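Local coordinates for A rubisco-like protein (Burkholderia fungorum, PDB 3NWR), which is of unestablished function but belongs to the rubisco-like proteins, relatives of the rubisco large chain, and is probably a lyase with a TIM-barrel catalytic domain, at residues Val232-Thr237 / Glu248-Glu253; Glu178-Val183 / Met216-Arg221; Ser272-Thr277 / Gly312-His317; Ala206-Arg211 / Arg244-Leu249. All coordinates share one frame; numbering follows the deposited sequence.

Contact 1 (Val232-Thr237 / Glu248-Glu253)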
loop_
_atom_site.group_PDB
_atom_site.type_symbol
_atom_site.label_atom_id
_atom_site.label_comp_id
_atom_site.label_asym_id
_atom_site.label_seq_id
_atom_site.Cartn_x
_atom_site.Cartn_y
_atom_site.Cartn_z
ATOM N N VAL A 232 13.475 6.026 -22.117
ATOM C CA VAL A 232 13.632 4.797 -21.360
ATOM C C VAL A 232 13.238 5.052 -19.912
ATOM O O VAL A 232 13.810 5.920 -19.235
ATOM C CB VAL A 232 15.078 4.252 -21.414
ATOM C CG1 VAL A 232 15.207 2.985 -20.544
ATOM C CG2 VAL A 232 15.480 3.950 -22.858
ATOM N N ALA A 233 12.233 4.314 -19.456
ATOM C CA ALA A 233 11.816 4.400 -18.067
ATOM C C ALA A 233 12.628 3.391 -17.275
ATOM O O ALA A 233 12.310 2.201 -17.246
ATOM C CB ALA A 233 10.316 4.124 -17.933
ATOM N N PHE A 234 13.714 3.865 -16.669
ATOM C CA PHE A 234 14.528 3.023 -15.800
ATOM C C PHE A 234 13.826 2.841 -14.473
ATOM O O PHE A 234 13.445 3.825 -13.826
ATOM C CB PHE A 234 15.889 3.677 -15.552
ATOM C CG PHE A 234 16.751 3.735 -16.772
ATOM C CD1 PHE A 234 17.390 2.594 -17.231
ATOM C CD2 PHE A 234 16.914 4.923 -17.466
ATOM C CE1 PHE A 234 18.199 2.639 -18.369
ATOM C CE2 PHE A 234 17.717 4.976 -18.616
ATOM C CZ PHE A 234 18.356 3.832 -19.065
ATOM N N ASN A 235 13.671 1.586 -14.056
ATOM C CA ASN A 235 13.058 1.299 -12.770
ATOM C C ASN A 235 14.041 1.547 -11.623
ATOM O O ASN A 235 14.943 0.741 -11.375
ATOM C CB ASN A 235 12.539 -0.138 -12.738
ATOM C CG ASN A 235 11.783 -0.446 -11.459
ATOM O OD1 ASN A 235 11.484 0.455 -10.680
ATOM N ND2 ASN A 235 11.458 -1.720 -11.246
ATOM N N ILE A 236 13.862 2.667 -10.936
ATOM C CA ILE A 236 14.775 3.054 -9.869
ATOM C C ILE A 236 14.227 2.736 -8.485
ATOM O O ILE A 236 14.846 3.090 -7.479
ATOM C CB ILE A 236 15.136 4.553 -9.920
ATOM C CG1 ILE A 236 13.887 5.404 -9.678
ATOM C CG2 ILE A 236 15.806 4.901 -11.260
ATOM C CD1 ILE A 236 14.180 6.893 -9.449
ATOM N N THR A 237 13.077 2.063 -8.440
ATOM C CA THR A 237 12.463 1.641 -7.173
ATOM C C THR A 237 13.516 1.154 -6.182
ATOM O O THR A 237 14.269 0.222 -6.488
ATOM C CB THR A 237 11.458 0.497 -7.400
ATOM O OG1 THR A 237 10.441 0.916 -8.323
ATOM C CG2 THR A 237 10.808 0.075 -6.074
ATOM N N GLU A 248 19.521 10.889 -10.050
ATOM C CA GLU A 248 20.618 11.782 -10.420
ATOM C C GLU A 248 21.472 11.148 -11.512
ATOM O O GLU A 248 21.854 11.814 -12.476
ATOM C CB GLU A 248 21.491 12.105 -9.208
ATOM C CG GLU A 248 20.824 12.960 -8.153
ATOM C CD GLU A 248 21.757 13.228 -6.986
ATOM O OE1 GLU A 248 22.989 13.256 -7.213
ATOM O OE2 GLU A 248 21.264 13.407 -5.853
ATOM N N LEU A 249 21.764 9.860 -11.373
ATOM C CA LEU A 249 22.552 9.155 -12.388
ATOM C C LEU A 249 21.828 9.115 -13.734
ATOM O O LEU A 249 22.424 9.372 -14.776
ATOM C CB LEU A 249 22.892 7.730 -11.942
ATOM C CG LEU A 249 23.590 6.892 -13.017
ATOM C CD1 LEU A 249 24.981 7.470 -13.329
ATOM C CD2 LEU A 249 23.686 5.433 -12.611
ATOM N N VAL A 250 20.536 8.788 -13.715
ATOM C CA VAL A 250 19.775 8.746 -14.957
ATOM C C VAL A 250 19.863 10.096 -15.658
ATOM O O VAL A 250 20.084 10.158 -16.871
ATOM C CB VAL A 250 18.301 8.313 -14.728
ATOM C CG1 VAL A 250 17.477 8.469 -16.011
ATOM C CG2 VAL A 250 18.248 6.863 -14.263
ATOM N N GLU A 251 19.711 11.179 -14.903
ATOM C CA GLU A 251 19.799 12.512 -15.495
ATOM C C GLU A 251 21.191 12.791 -16.060
ATOM O O GLU A 251 21.327 13.305 -17.179
ATOM C CB GLU A 251 19.404 13.600 -14.491
ATOM C CG GLU A 251 19.491 15.005 -15.060
ATOM C CD GLU A 251 19.023 16.068 -14.090
ATOM O OE1 GLU A 251 18.626 15.725 -12.951
ATOM O OE2 GLU A 251 19.052 17.260 -14.469
ATOM N N ARG A 252 22.222 12.450 -15.292
ATOM C CA ARG A 252 23.595 12.694 -15.736
ATOM C C ARG A 252 23.918 11.953 -17.027
ATOM O O ARG A 252 24.688 12.436 -17.868
ATOM C CB ARG A 252 24.585 12.293 -14.642
ATOM C CG ARG A 252 24.721 13.316 -13.534
ATOM C CD ARG A 252 25.988 13.074 -12.714
ATOM N NE ARG A 252 26.033 11.726 -12.152
ATOM C CZ ARG A 252 25.456 11.376 -11.005
ATOM N NH1 ARG A 252 24.786 12.276 -10.297
ATOM N NH2 ARG A 252 25.550 10.131 -10.567
ATOM N N GLU A 253 23.320 10.778 -17.189
ATOM C CA GLU A 253 23.552 9.941 -18.357
ATOM C C GLU A 253 22.646 10.305 -19.537
ATOM O O GLU A 253 22.633 9.609 -20.545
ATOM C CB GLU A 253 23.406 8.468 -17.980
ATOM C CG GLU A 253 24.504 7.988 -17.048
ATOM C CD GLU A 253 25.849 7.877 -17.750
ATOM O OE1 GLU A 253 25.863 7.517 -18.943
ATOM O OE2 GLU A 253 26.883 8.143 -17.107
#

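Contact 2 (Glu178-Val183 / Met216-Arg221)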
loop_
_atom_site.group_PDB
_atom_site.type_symbol
_atom_site.label_atom_id
_atom_site.label_comp_id
_atom_site.label_asym_id
_atom_site.label_seq_id
_atom_site.Cartn_x
_atom_site.Cartn_y
_atom_site.Cartn_z
ATOM N N GLU A 178 23.757 -7.094 -22.137
ATOM C CA GLU A 178 22.683 -7.742 -22.881
ATOM C C GLU A 178 21.456 -6.832 -22.960
ATOM O O GLU A 178 20.782 -6.765 -23.987
ATOM C CB GLU A 178 22.322 -9.089 -22.254
ATOM C CG GLU A 178 23.377 -10.175 -22.468
ATOM C CD GLU A 178 23.109 -11.424 -21.650
ATOM O OE1 GLU A 178 22.485 -11.317 -20.575
ATOM O OE2 GLU A 178 23.536 -12.518 -22.075
ATOM N N THR A 179 21.183 -6.118 -21.871
ATOM C CA THR A 179 20.042 -5.208 -21.847
ATOM C C THR A 179 20.248 -4.079 -22.850
ATOM O O THR A 179 19.347 -3.733 -23.620
ATOM C CB THR A 179 19.851 -4.609 -20.451
ATOM O OG1 THR A 179 19.687 -5.667 -19.500
ATOM C CG2 THR A 179 18.605 -3.706 -20.408
ATOM N N ALA A 180 21.449 -3.509 -22.840
ATOM C CA ALA A 180 21.794 -2.441 -23.767
ATOM C C ALA A 180 21.678 -2.876 -25.230
ATOM O O ALA A 180 21.158 -2.139 -26.054
ATOM C CB ALA A 180 23.202 -1.924 -23.472
ATOM N N ALA A 181 22.155 -4.078 -25.541
ATOM C CA ALA A 181 22.070 -4.602 -26.905
ATOM C C ALA A 181 20.612 -4.755 -27.319
ATOM O O ALA A 181 20.233 -4.442 -28.450
ATOM C CB ALA A 181 22.788 -5.949 -27.003
ATOM N N LEU A 182 19.793 -5.241 -26.391
ATOM C CA LEU A 182 18.378 -5.420 -26.678
ATOM C C LEU A 182 17.706 -4.072 -26.885
ATOM O O LEU A 182 16.940 -3.884 -27.827
ATOM C CB LEU A 182 17.697 -6.179 -25.541
ATOM C CG LEU A 182 16.174 -6.255 -25.603
ATOM C CD1 LEU A 182 15.688 -6.836 -26.926
ATOM C CD2 LEU A 182 15.672 -7.065 -24.423
ATOM N N VAL A 183 17.995 -3.124 -26.001
ATOM C CA VAL A 183 17.434 -1.787 -26.140
ATOM C C VAL A 183 17.779 -1.166 -27.498
ATOM O O VAL A 183 16.942 -0.526 -28.122
ATOM C CB VAL A 183 17.867 -0.882 -24.977
ATOM C CG1 VAL A 183 17.615 0.578 -25.300
ATOM C CG2 VAL A 183 17.130 -1.284 -23.721
ATOM N N MET A 216 21.965 3.852 -21.813
ATOM C CA MET A 216 21.941 5.216 -22.325
ATOM C C MET A 216 22.986 5.442 -23.416
ATOM O O MET A 216 22.780 6.255 -24.311
ATOM C CB MET A 216 22.079 6.251 -21.206
ATOM C CG MET A 216 20.808 6.437 -20.364
ATOM S SD MET A 216 19.318 6.687 -21.358
ATOM C CE MET A 216 19.839 8.085 -22.368
ATOM N N SER A 217 24.101 4.722 -23.345
ATOM C CA SER A 217 25.085 4.804 -24.423
ATOM C C SER A 217 24.448 4.461 -25.762
ATOM O O SER A 217 24.639 5.171 -26.752
ATOM C CB SER A 217 26.268 3.878 -24.164
ATOM O OG SER A 217 27.224 4.018 -25.199
ATOM N N GLU A 218 23.693 3.368 -25.786
ATOM C CA GLU A 218 22.993 2.949 -26.992
ATOM C C GLU A 218 21.899 3.931 -27.387
ATOM O O GLU A 218 21.749 4.258 -28.559
ATOM C CB GLU A 218 22.413 1.541 -26.825
ATOM C CG GLU A 218 23.469 0.450 -26.726
ATOM C CD GLU A 218 24.132 0.154 -28.061
ATOM O OE1 GLU A 218 23.719 0.732 -29.089
ATOM O OE2 GLU A 218 25.067 -0.668 -28.075
ATOM N N VAL A 219 21.141 4.414 -26.410
ATOM C CA VAL A 219 20.037 5.317 -26.690
ATOM C C VAL A 219 20.536 6.638 -27.273
ATOM O O VAL A 219 19.964 7.155 -28.229
ATOM C CB VAL A 219 19.180 5.545 -25.428
ATOM C CG1 VAL A 219 18.106 6.585 -25.675
ATOM C CG2 VAL A 219 18.562 4.222 -24.987
ATOM N N ARG A 220 21.613 7.171 -26.697
ATOM C CA ARG A 220 22.213 8.414 -27.189
ATOM C C ARG A 220 22.722 8.238 -28.616
ATOM O O ARG A 220 22.472 9.074 -29.486
ATOM C CB ARG A 220 23.352 8.878 -26.265
ATOM C CG ARG A 220 22.899 9.334 -24.864
ATOM C CD ARG A 220 24.039 9.967 -24.030
ATOM N NE ARG A 220 25.220 9.109 -23.926
ATOM C CZ ARG A 220 25.527 8.346 -22.877
ATOM N NH1 ARG A 220 24.755 8.324 -21.796
ATOM N NH2 ARG A 220 26.633 7.608 -22.899
ATOM N N ARG A 221 23.422 7.140 -28.863
ATOM C CA ARG A 221 23.937 6.881 -30.199
ATOM C C ARG A 221 22.798 6.677 -31.196
ATOM O O ARG A 221 22.888 7.100 -32.349
ATOM C CB ARG A 221 24.864 5.673 -30.215
ATOM C CG ARG A 221 25.473 5.468 -31.587
ATOM C CD ARG A 221 26.264 4.183 -31.718
ATOM N NE ARG A 221 26.326 3.758 -33.115
ATOM C CZ ARG A 221 26.941 2.659 -33.533
ATOM N NH1 ARG A 221 27.556 1.875 -32.660
ATOM N NH2 ARG A 221 26.938 2.346 -34.817
#

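Contact 3 (Ser272-Thr277 / Gly312-His317)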
loop_
_atom_site.group_PDB
_atom_site.type_symbol
_atom_site.label_atom_id
_atom_site.label_comp_id
_atom_site.label_asym_id
_atom_site.label_seq_id
_atom_site.Cartn_x
_atom_site.Cartn_y
_atom_site.Cartn_z
ATOM N N SER A 272 8.643 13.274 -2.163
ATOM C CA SER A 272 9.984 13.814 -1.968
ATOM C C SER A 272 10.837 13.662 -3.232
ATOM O O SER A 272 11.531 14.595 -3.629
ATOM C CB SER A 272 10.665 13.163 -0.765
ATOM O OG SER A 272 10.074 13.631 0.437
ATOM N N LEU A 273 10.766 12.497 -3.870
ATOM C CA LEU A 273 11.513 12.254 -5.101
ATOM C C LEU A 273 11.088 13.246 -6.170
ATOM O O LEU A 273 11.917 13.764 -6.910
ATOM C CB LEU A 273 11.274 10.834 -5.602
ATOM C CG LEU A 273 11.853 10.479 -6.971
ATOM C CD1 LEU A 273 13.389 10.557 -6.942
ATOM C CD2 LEU A 273 11.384 9.090 -7.365
ATOM N N ARG A 274 9.786 13.501 -6.253
ATOM C CA ARG A 274 9.242 14.426 -7.251
ATOM C C ARG A 274 9.882 15.799 -7.160
ATOM O O ARG A 274 10.114 16.452 -8.190
ATOM C CB ARG A 274 7.731 14.564 -7.067
ATOM C CG ARG A 274 7.098 15.765 -7.784
ATOM C CD ARG A 274 6.844 15.486 -9.278
ATOM N NE ARG A 274 8.080 15.412 -10.055
ATOM C CZ ARG A 274 8.161 15.071 -11.342
ATOM N NH1 ARG A 274 7.072 14.751 -12.061
ATOM N NH2 ARG A 274 9.356 15.068 -11.912
ATOM N N ARG A 275 10.152 16.252 -5.939
ATOM C CA ARG A 275 10.707 17.587 -5.751
ATOM C C ARG A 275 12.165 17.702 -6.187
ATOM O O ARG A 275 12.639 18.797 -6.481
ATOM C CB ARG A 275 10.565 18.035 -4.298
ATOM C CG ARG A 275 9.159 18.432 -3.901
ATOM C CD ARG A 275 9.193 19.270 -2.623
ATOM N NE ARG A 275 9.927 18.568 -1.579
ATOM C CZ ARG A 275 9.386 17.644 -0.794
ATOM N NH1 ARG A 275 8.103 17.329 -0.931
ATOM N NH2 ARG A 275 10.127 17.040 0.121
ATOM N N THR A 276 12.881 16.586 -6.225
ATOM C CA THR A 276 14.310 16.650 -6.535
ATOM C C THR A 276 14.707 16.132 -7.924
ATOM O O THR A 276 15.854 16.313 -8.337
ATOM C CB THR A 276 15.170 15.988 -5.429
ATOM O OG1 THR A 276 14.727 14.645 -5.210
ATOM C CG2 THR A 276 15.043 16.767 -4.132
ATOM N N THR A 277 13.789 15.496 -8.648
ATOM C CA THR A 277 14.113 15.099 -10.019
ATOM C C THR A 277 13.311 15.850 -11.075
ATOM O O THR A 277 12.092 16.003 -10.959
ATOM C CB THR A 277 13.985 13.589 -10.274
ATOM O OG1 THR A 277 14.446 13.302 -11.606
ATOM C CG2 THR A 277 12.551 13.146 -10.154
ATOM N N GLY A 312 2.600 14.011 -7.789
ATOM C CA GLY A 312 3.235 14.629 -8.939
ATOM C C GLY A 312 3.680 13.690 -10.045
ATOM O O GLY A 312 4.434 14.091 -10.942
ATOM N N VAL A 313 3.217 12.440 -10.006
ATOM C CA VAL A 313 3.539 11.502 -11.082
ATOM C C VAL A 313 3.041 12.007 -12.447
ATOM O O VAL A 313 2.063 12.752 -12.524
ATOM C CB VAL A 313 2.985 10.095 -10.812
ATOM C CG1 VAL A 313 3.597 9.531 -9.530
ATOM C CG2 VAL A 313 1.460 10.122 -10.718
ATOM N N ASP A 314 3.709 11.580 -13.516
ATOM C CA ASP A 314 3.411 12.070 -14.858
ATOM C C ASP A 314 2.593 11.089 -15.688
ATOM O O ASP A 314 1.847 11.505 -16.574
ATOM C CB ASP A 314 4.720 12.358 -15.591
ATOM C CG ASP A 314 5.447 13.542 -15.019
ATOM O OD1 ASP A 314 4.860 14.641 -15.039
ATOM O OD2 ASP A 314 6.597 13.378 -14.549
ATOM N N HIS A 315 2.779 9.797 -15.426
ATOM C CA HIS A 315 2.070 8.729 -16.123
ATOM C C HIS A 315 1.410 7.813 -15.109
ATOM O O HIS A 315 1.967 7.566 -14.037
ATOM C CB HIS A 315 3.026 7.833 -16.903
ATOM C CG HIS A 315 3.911 8.538 -17.883
ATOM N ND1 HIS A 315 4.960 7.896 -18.504
ATOM C CD2 HIS A 315 3.902 9.804 -18.367
ATOM C CE1 HIS A 315 5.562 8.739 -19.329
ATOM N NE2 HIS A 315 4.936 9.902 -19.267
ATOM N N MET A 316 0.247 7.266 -15.464
ATOM C CA MET A 316 -0.388 6.220 -14.665
ATOM C C MET A 316 -0.828 5.064 -15.550
ATOM O O MET A 316 -1.306 5.280 -16.667
ATOM C CB MET A 316 -1.619 6.755 -13.919
ATOM C CG MET A 316 -1.298 7.657 -12.723
ATOM S SD MET A 316 -0.643 6.785 -11.265
ATOM C CE MET A 316 -2.126 6.009 -10.594
ATOM N N HIS A 317 -0.687 3.844 -15.037
ATOM C CA HIS A 317 -1.118 2.649 -15.748
ATOM C C HIS A 317 -2.599 2.371 -15.566
ATOM O O HIS A 317 -3.137 2.504 -14.449
ATOM C CB HIS A 317 -0.317 1.445 -15.272
ATOM C CG HIS A 317 1.008 1.323 -15.938
ATOM N ND1 HIS A 317 1.245 0.410 -16.940
ATOM C CD2 HIS A 317 2.160 2.017 -15.774
ATOM C CE1 HIS A 317 2.492 0.541 -17.361
ATOM N NE2 HIS A 317 3.067 1.510 -16.670
#

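Contact 4 (Ala206-Arg211 / Arg244-Leu249)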
loop_
_atom_site.group_PDB
_atom_site.type_symbol
_atom_site.label_atom_id
_atom_site.label_comp_id
_atom_site.label_asym_id
_atom_site.label_seq_id
_atom_site.Cartn_x
_atom_site.Cartn_y
_atom_site.Cartn_z
ATOM N N ALA A 206 22.240 -7.092 -13.352
ATOM C CA ALA A 206 22.399 -5.859 -14.105
ATOM C C ALA A 206 22.090 -4.697 -13.181
ATOM O O ALA A 206 21.027 -4.086 -13.279
ATOM C CB ALA A 206 21.469 -5.845 -15.313
ATOM N N PRO A 207 23.019 -4.391 -12.267
ATOM C CA PRO A 207 22.795 -3.337 -11.280
ATOM C C PRO A 207 22.412 -2.036 -11.961
ATOM O O PRO A 207 22.875 -1.729 -13.060
ATOM C CB PRO A 207 24.157 -3.206 -10.587
ATOM C CG PRO A 207 24.773 -4.559 -10.749
ATOM C CD PRO A 207 24.345 -5.019 -12.114
ATOM N N LEU A 208 21.555 -1.287 -11.287
ATOM C CA LEU A 208 21.007 -0.055 -11.816
ATOM C C LEU A 208 22.079 0.819 -12.455
ATOM O O LEU A 208 21.928 1.264 -13.597
ATOM C CB LEU A 208 20.287 0.687 -10.697
ATOM C CG LEU A 208 19.437 1.914 -11.015
ATOM C CD1 LEU A 208 20.311 3.132 -11.290
ATOM C CD2 LEU A 208 18.481 1.626 -12.160
ATOM N N ALA A 209 23.172 1.055 -11.734
ATOM C CA ALA A 209 24.219 1.938 -12.232
ATOM C C ALA A 209 24.779 1.468 -13.578
ATOM O O ALA A 209 24.805 2.236 -14.543
ATOM C CB ALA A 209 25.327 2.091 -11.206
ATOM N N GLU A 210 25.201 0.208 -13.647
ATOM C CA GLU A 210 25.738 -0.349 -14.886
ATOM C C GLU A 210 24.696 -0.361 -15.999
ATOM O O GLU A 210 25.005 -0.071 -17.150
ATOM C CB GLU A 210 26.223 -1.783 -14.675
ATOM C CG GLU A 210 27.331 -1.951 -13.658
ATOM C CD GLU A 210 27.711 -3.410 -13.481
ATOM O OE1 GLU A 210 27.557 -4.189 -14.450
ATOM O OE2 GLU A 210 28.160 -3.779 -12.376
ATOM N N ARG A 211 23.464 -0.714 -15.651
ATOM C CA ARG A 211 22.411 -0.814 -16.645
ATOM C C ARG A 211 22.098 0.550 -17.263
ATOM O O ARG A 211 21.962 0.664 -18.481
ATOM C CB ARG A 211 21.156 -1.441 -16.026
ATOM C CG ARG A 211 20.103 -1.845 -17.045
ATOM C CD ARG A 211 18.990 -2.671 -16.417
ATOM N NE ARG A 211 17.992 -1.859 -15.722
ATOM C CZ ARG A 211 17.901 -1.737 -14.401
ATOM N NH1 ARG A 211 18.776 -2.346 -13.602
ATOM N NH2 ARG A 211 16.941 -0.984 -13.873
ATOM N N ARG A 244 16.956 8.638 -5.039
ATOM C CA ARG A 244 17.438 9.953 -5.440
ATOM C C ARG A 244 18.789 9.849 -6.129
ATOM O O ARG A 244 19.022 10.520 -7.136
ATOM C CB ARG A 244 17.514 10.915 -4.246
ATOM C CG ARG A 244 16.168 11.565 -3.908
ATOM C CD ARG A 244 16.248 12.450 -2.668
ATOM N NE ARG A 244 15.130 13.394 -2.615
ATOM C CZ ARG A 244 14.660 13.950 -1.502
ATOM N NH1 ARG A 244 15.196 13.649 -0.323
ATOM N NH2 ARG A 244 13.646 14.803 -1.564
ATOM N N ARG A 245 19.677 9.011 -5.598
ATOM C CA ARG A 245 20.967 8.789 -6.254
ATOM C C ARG A 245 20.762 8.194 -7.645
ATOM O O ARG A 245 21.428 8.599 -8.598
ATOM C CB ARG A 245 21.877 7.891 -5.410
ATOM C CG ARG A 245 22.344 8.557 -4.122
ATOM C CD ARG A 245 23.421 7.746 -3.407
ATOM N NE ARG A 245 22.973 6.420 -2.984
ATOM C CZ ARG A 245 22.404 6.147 -1.809
ATOM N NH1 ARG A 245 22.191 7.111 -0.919
ATOM N NH2 ARG A 245 22.045 4.902 -1.523
ATOM N N HIS A 246 19.851 7.229 -7.763
ATOM C CA HIS A 246 19.583 6.615 -9.060
ATOM C C HIS A 246 19.050 7.646 -10.053
ATOM O O HIS A 246 19.429 7.646 -11.217
ATOM C CB HIS A 246 18.548 5.489 -8.958
ATOM C CG HIS A 246 18.923 4.367 -8.039
ATOM N ND1 HIS A 246 20.229 4.026 -7.746
ATOM C CD2 HIS A 246 18.144 3.484 -7.370
ATOM C CE1 HIS A 246 20.234 2.992 -6.922
ATOM N NE2 HIS A 246 18.982 2.642 -6.681
ATOM N N ALA A 247 18.155 8.509 -9.591
ATOM C CA ALA A 247 17.560 9.510 -10.470
ATOM C C ALA A 247 18.605 10.520 -10.942
ATOM O O ALA A 247 18.584 10.953 -12.105
ATOM C CB ALA A 247 16.387 10.210 -9.767
ATOM N N GLU A 248 19.521 10.889 -10.050
ATOM C CA GLU A 248 20.618 11.782 -10.420
ATOM C C GLU A 248 21.472 11.148 -11.512
ATOM O O GLU A 248 21.854 11.814 -12.476
ATOM C CB GLU A 248 21.491 12.105 -9.208
ATOM C CG GLU A 248 20.824 12.960 -8.153
ATOM C CD GLU A 248 21.757 13.228 -6.986
ATOM O OE1 GLU A 248 22.989 13.256 -7.213
ATOM O OE2 GLU A 248 21.264 13.407 -5.853
ATOM N N LEU A 249 21.764 9.860 -11.373
ATOM C CA LEU A 249 22.552 9.155 -12.388
ATOM C C LEU A 249 21.828 9.115 -13.734
ATOM O O LEU A 249 22.424 9.372 -14.776
ATOM C CB LEU A 249 22.892 7.730 -11.942
ATOM C CG LEU A 249 23.590 6.892 -13.017
ATOM C CD1 LEU A 249 24.981 7.470 -13.329
ATOM C CD2 LEU A 249 23.686 5.433 -12.611
#

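Contact 1 (Val232-Thr237 / Glu248-Glu253)
F234 on strand 233-235 and V250 on helix 240-252 bring their backbones to 7.8 Å, CA to CA, the nearest approach of the two segments. This is the inside of a beta-alpha-beta unit of the TIM barrel: the chain leaves the strand, returns through the helix packed on the outside of the barrel, and enters strand 257-261. F234 on the strand and I236 just past it turn their side chains toward the helix, while A233 turns away.

V250 is the one helix residue that fills this gap, and it uses both methyls. CG1 stands anti to the backbone N (chi1 172°) and CG2 anti to the carbonyl carbon, which turns both to the strand. V250 CG1 approaches the phenyl ring obliquely, 3.9 Å from F234 CD2, and CG2 meets the same ring carbon at 4.0 Å. CG2 also reaches I236 CG2 at 4.3 Å, so one valine bridges F234 and I236. V232, two residues back, covers one face: its CG1 sits 3.5 Å above the F234 ring plane, over its centre. V212, V215 and M216 of helix 208-226 pack against F234 too, making the contact wholly apolar and buried.

The polar bonds are made by N235, at the end of the strand, and by T237 after it. N235 N bonds to D196 OD2, next to the carbamylated K195, and N235 ND2 to the carbonyl of C200. N235 OD1 closes an Asx turn, taking the T237 backbone N at 3.2 Å from above its carbonyl plane and T237 OG1 at 2.6 Å within that plane, on a lone pair.

Contact 2 (Glu178-Val183 / Met216-Arg221)
A180 on helix 176-189 and E218 on helix 208-226 mark the closest passage of two neighbouring helices on the outside of the TIM barrel, with their CA atoms 6.4 Å apart. A180, with no more than a methyl, lets the helices come this near at E218, and the contact divides into two kinds of meeting.

The first sets aliphatic carbon against the backbone and the methyl of A180. E218 points at the opposing helix, but what touches is the methylene part of its chain: CG lies 3.5 Å from A180 O and 4.0 Å from A180 CB. Its CG stands anti to its own carbonyl carbon (chi1 -68°), and a second bend at chi2 (-74°) lifts the carboxylate off the seam. The charged end then has, in E218 OE1, a long and weak ion pair with R184 NE, one helical turn on from A180.

The second kind is methyl against methyl. V183 CG1 meets V219 CG2 at 3.8 Å, the two branched side chains running obliquely to each other. This pair lies deeper: I168 and V215 pack against V183, and V232, just before strand 233-235, against V219. A bound glycerol, probably from the crystallisation liquor, comes within about 4 Å of the V219 side chain.

No hydrogen bond passes between the two segments. The seam is therefore graded, with a valine pair on the barrel side and a glutamate stem on the outer side, and its cohesion rests on van der Waals packing, methyl on methyl at the valines and methylene on a backbone carbonyl at E218, to which the distant E218 carboxylate probably adds little.

Contact 3 (Ser272-Thr277 / Gly312-His317)
The R274 guanidinium is bonded round its edge, near its own plane: G312 O and D314 OD2 lie by NH1, and T277 O lies by NH2. The D314 carboxylate is turned 68° against it, so the two flat groups do not form the coplanar, two-pronged pair. A single nitrogen makes the salt bridge instead. R274 NH1 donates to D314 OD2 at 2.9 Å, reaching it from above the carboxylate plane, and also to G312 O at 2.9 Å along a somewhat straighter path (159°).

The other nitrogen ties the arginine back to its own helix end: R274 NH2 donates to T277 O at 3.0 Å and to the carbonyl of L279 beyond it. With both nitrogens held, rotation of the group is fixed. Bends at chi2 and chi3 fold the chain so that its middle lies along G312, with R274 CD 3.2 Å from G312 O. G312, the first residue after a helix to leave helical angles, has positive phi, and its lack of a side chain lets the arginine lie this close.

D314 has further partners. OD2 also accepts from L281 N, and OD1 from the backbone N of both H147 and G148. The arginine and the three backbone N-H donors would be expected to keep the carboxylate ionised despite its burial.

R274 thus links the end of helix 267-276 to the turn entering strand 315-319, beside the start of strand 280-284. The place is the N-terminal end of the parallel strands of a TIM barrel, the end away from where such barrels carry their active sites.

Contact 4 (Ala206-Arg211 / Arg244-Leu249)
R211 NH1, on the same helix start as L208, which packs on H246, is shared by two backbone carbonyls, A206 O at 2.9 Å and A201 O. It meets A206 O nearly along the C=O axis, although the N-H itself is bent (136°). R211 NH2 forms a salt bridge with D196, next to the carbamylated K195, and L208 N bonds to N202 OD1. The start of helix 208-226, with P207 at its N-cap position, is thereby moored to the loop before it.

Across to helix 240-252 the meeting is apolar. L208 lies over one face of the H246 imidazole in a CH-pi contact, its CG 4.0 Å from the ring centroid and 15° off the normal. L208 CD1 slides toward one side of the ring, 3.7 Å from H246 ND1. The far nitrogen, H246 NE2, is hydrogen-bonded to D238 OD2, which probably limits how the ring can turn under the leucine.

One turn along, L249 sends CD2 against the backbone of the other helix, 3.6 Å from A209 CA and 4.0 Å from A209 CB. Its CG is anti to the backbone N (chi1 174°), extending the branch across the gap.

These two helices flank strand 233-235 in sequence, and their pairing is that of successive outer helices in a TIM barrel, here at the C-terminal end of the strands, where such barrels carry their active sites, and close to the carbamylated K195.

Overall arrangement
Contacts 1, 2 and 4 form one patch of the barrel wall. Contacts 1 and 4 share helix 240-252, with centres about 6 Å apart, and contacts 2 and 4 share helix 208-226. Contact 1 seats a helix on its strand and is buried and apolar. Contacts 2 and 4 join helix to helix: contact 2 buried, a valine pair with a glutamate stem; contact 4 partly buried, a leucine over an imidazole. Contact 1 touches contact 2 through F234 on M216 and the salt bridge of E253 with R220. Contact 3 is buried yet polar, lies nearest the chain's centre, and touches contact 1 through L273 on I236 and contact 4 through R244, which probably hydrogen-bonds T276 and S272.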